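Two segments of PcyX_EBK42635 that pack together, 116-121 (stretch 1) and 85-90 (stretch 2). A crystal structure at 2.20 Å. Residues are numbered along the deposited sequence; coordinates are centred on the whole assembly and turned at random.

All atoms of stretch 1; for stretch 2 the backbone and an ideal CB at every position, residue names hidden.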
# COMPACT_ATOMS: atom_id res chain seq x y z
N ASP A 116 -10.31 3.50 -18.70
CA ASP A 116 -11.54 3.49 -17.92
C ASP A 116 -11.75 2.12 -17.29
O ASP A 116 -11.42 1.10 -17.89
CB ASP A 116 -12.75 3.86 -18.79
CG ASP A 116 -13.15 5.32 -18.67
OD1 ASP A 116 -12.98 5.90 -17.57
OD2 ASP A 116 -13.64 5.88 -19.66
N HIS A 117 -12.28 2.12 -16.07
CA HIS A 117 -12.53 0.88 -15.36
C HIS A 117 -13.68 1.08 -14.38
O HIS A 117 -13.72 2.12 -13.71
CB HIS A 117 -11.28 0.41 -14.60
CG HIS A 117 -11.24 -1.07 -14.38
ND1 HIS A 117 -11.89 -1.69 -13.33
CD2 HIS A 117 -10.63 -2.06 -15.08
CE1 HIS A 117 -11.67 -2.99 -13.39
NE2 HIS A 117 -10.91 -3.24 -14.44
N PRO A 118 -14.62 0.13 -14.29
CA PRO A 118 -15.76 0.34 -13.38
C PRO A 118 -15.36 0.54 -11.92
O PRO A 118 -15.97 1.36 -11.23
CB PRO A 118 -16.58 -0.94 -13.56
CG PRO A 118 -16.21 -1.45 -14.91
CD PRO A 118 -14.77 -1.08 -15.10
N LEU A 119 -14.35 -0.19 -11.43
CA LEU A 119 -14.02 -0.13 -10.01
C LEU A 119 -13.51 1.25 -9.60
O LEU A 119 -13.65 1.64 -8.44
CB LEU A 119 -13.00 -1.21 -9.66
CG LEU A 119 -12.60 -1.30 -8.18
CD1 LEU A 119 -13.83 -1.44 -7.28
CD2 LEU A 119 -11.66 -2.48 -7.96
N THR A 120 -12.90 1.99 -10.53
CA THR A 120 -12.50 3.37 -10.24
C THR A 120 -13.72 4.27 -10.12
O THR A 120 -13.91 4.96 -9.12
CB THR A 120 -11.56 3.89 -11.33
OG1 THR A 120 -10.45 3.00 -11.48
CG2 THR A 120 -11.06 5.29 -10.97
N LYS A 121 -14.56 4.29 -11.17
CA LYS A 121 -15.77 5.10 -11.16
C LYS A 121 -16.54 4.92 -9.86
O LYS A 121 -16.98 5.90 -9.24
CB LYS A 121 -16.65 4.72 -12.36
CG LYS A 121 -15.90 4.75 -13.69
CD LYS A 121 -16.84 4.58 -14.87
CE LYS A 121 -17.41 5.91 -15.33
NZ LYS A 121 -18.88 5.86 -15.50
N UNK A 85 -3.87 -11.12 -15.01
CA UNK A 85 -4.92 -11.09 -16.02
C UNK A 85 -6.00 -10.06 -15.70
O UNK A 85 -6.93 -9.88 -16.49
CB UNK A 85 -5.55 -12.48 -16.16
N UNK A 86 -5.89 -9.39 -14.56
CA UNK A 86 -6.83 -8.35 -14.17
C UNK A 86 -6.34 -6.99 -14.65
O UNK A 86 -5.13 -6.72 -14.69
CB UNK A 86 -7.03 -8.34 -12.65
N UNK A 87 -7.29 -6.14 -15.03
CA UNK A 87 -6.97 -4.81 -15.52
C UNK A 87 -7.46 -3.73 -14.58
O UNK A 87 -7.59 -2.57 -14.97
CB UNK A 87 -7.57 -4.60 -16.91
N UNK A 88 -7.72 -4.10 -13.33
CA UNK A 88 -8.30 -3.19 -12.37
C UNK A 88 -7.32 -2.14 -11.88
O UNK A 88 -6.12 -2.20 -12.15
CB UNK A 88 -8.85 -3.98 -11.18
N UNK A 89 -7.84 -1.16 -11.13
CA UNK A 89 -6.97 -0.09 -10.61
C UNK A 89 -6.04 -0.58 -9.51
O UNK A 89 -5.90 -1.78 -9.29
CB UNK A 89 -7.82 1.07 -10.08
N UNK A 90 -5.41 0.36 -8.82
CA UNK A 90 -4.48 0.07 -7.73
C UNK A 90 -4.96 0.83 -6.50
O UNK A 90 -4.94 2.07 -6.49
CB UNK A 90 -3.04 0.45 -8.10

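Position 85 lies beyond the reach of stretch 1: nothing of that stretch comes within 5.5 Å of its ideal CB, so the contact sets no preference. The deposited residue is Thr85, whose hydroxyl is hydrogen-bonded elsewhere in the structure.

At position 86 the CA-to-CB bond points sideways, and the ideal CB again has no near neighbour in stretch 1. Small or polar residues would do, and a side chain of moderate length could bend back toward the backbone NH of position 88. With chi1 of Asn86 at -172° (t), Asn86 OD1 accepts a very short hydrogen bond of 2.5 Å from N of position 88, tying the side chain to the backbone two residues on. The same OD1 stays 4.3 Å from His117 NE2, near the ring but not bonded to it.

Position 87 has phi/psi of -113/20, angles open to most residues, so the backbone alone does not demand glycine. CA-to-CB runs sideways and the ideal CB sits 4.4 Å from His117 NE2, so a side chain is not ruled out here. The residue is Gly87, and its contact is made by the backbone: Gly87 O lies 3.1 Å from His117 CD2. Gly87 O is also 3.4 Å from His117 NE2, but the angle is too poor for a hydrogen bond.

Position 88 passes close over the imidazole. Its phi/psi of -74/171 would suit many residues, yet an ideal CB would stand 3.7 Å from His117 CE1 and 4.5 Å from Leu119 CD2, so a small residue, glycine or alanine, fits most easily. Gly88 is found. Its CA lies 3.6 Å from the centroid of the His117 ring, 22° off the normal, a CH-pi contact in which the slightly polarised CH of the backbone meets the ring's electron cloud.

Position 89 points toward stretch 1, its ideal CB 3.6 Å from Thr120 OG1. Here the start of the helix offers the imidazole face, the aliphatic CB of Leu119 and a threonine hydroxyl, while phi of -71° permits proline; a compact apolar residue such as valine or proline would suit. Pro89 spreads its ring across all three. Its CD lies 4.1 Å from the His117 ring centroid, over the same face as the preceding CA, and 3.9 Å from Leu119 CB, while its CB approaches Thr120 OG1 at 3.5 Å. His117 meanwhile caps the helix through a weak bond from Leu119 N to His117 ND1 (3.5 Å).

Position 90 is out of reach, so stretch 1 exerts no choice. Ile90 is deposited.

Stretch 2 (85-90) TNGGPI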
# COMPACT_ATOMS: atom_id res chain seq x y z
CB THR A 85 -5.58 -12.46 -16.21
OG1 THR A 85 -6.20 -12.88 -14.98
CG2 THR A 85 -4.57 -13.50 -16.66
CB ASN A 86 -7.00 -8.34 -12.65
CG ASN A 86 -8.12 -7.42 -12.19
OD1 ASN A 86 -8.44 -6.43 -12.85
ND2 ASN A 86 -8.71 -7.74 -11.04
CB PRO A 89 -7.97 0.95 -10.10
CG PRO A 89 -9.18 0.15 -9.75
CD PRO A 89 -9.24 -0.98 -10.73
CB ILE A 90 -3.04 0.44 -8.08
CG1 ILE A 90 -2.52 -0.42 -9.24
CG2 ILE A 90 -2.12 0.30 -6.87
CD1 ILE A 90 -1.34 0.19 -9.97
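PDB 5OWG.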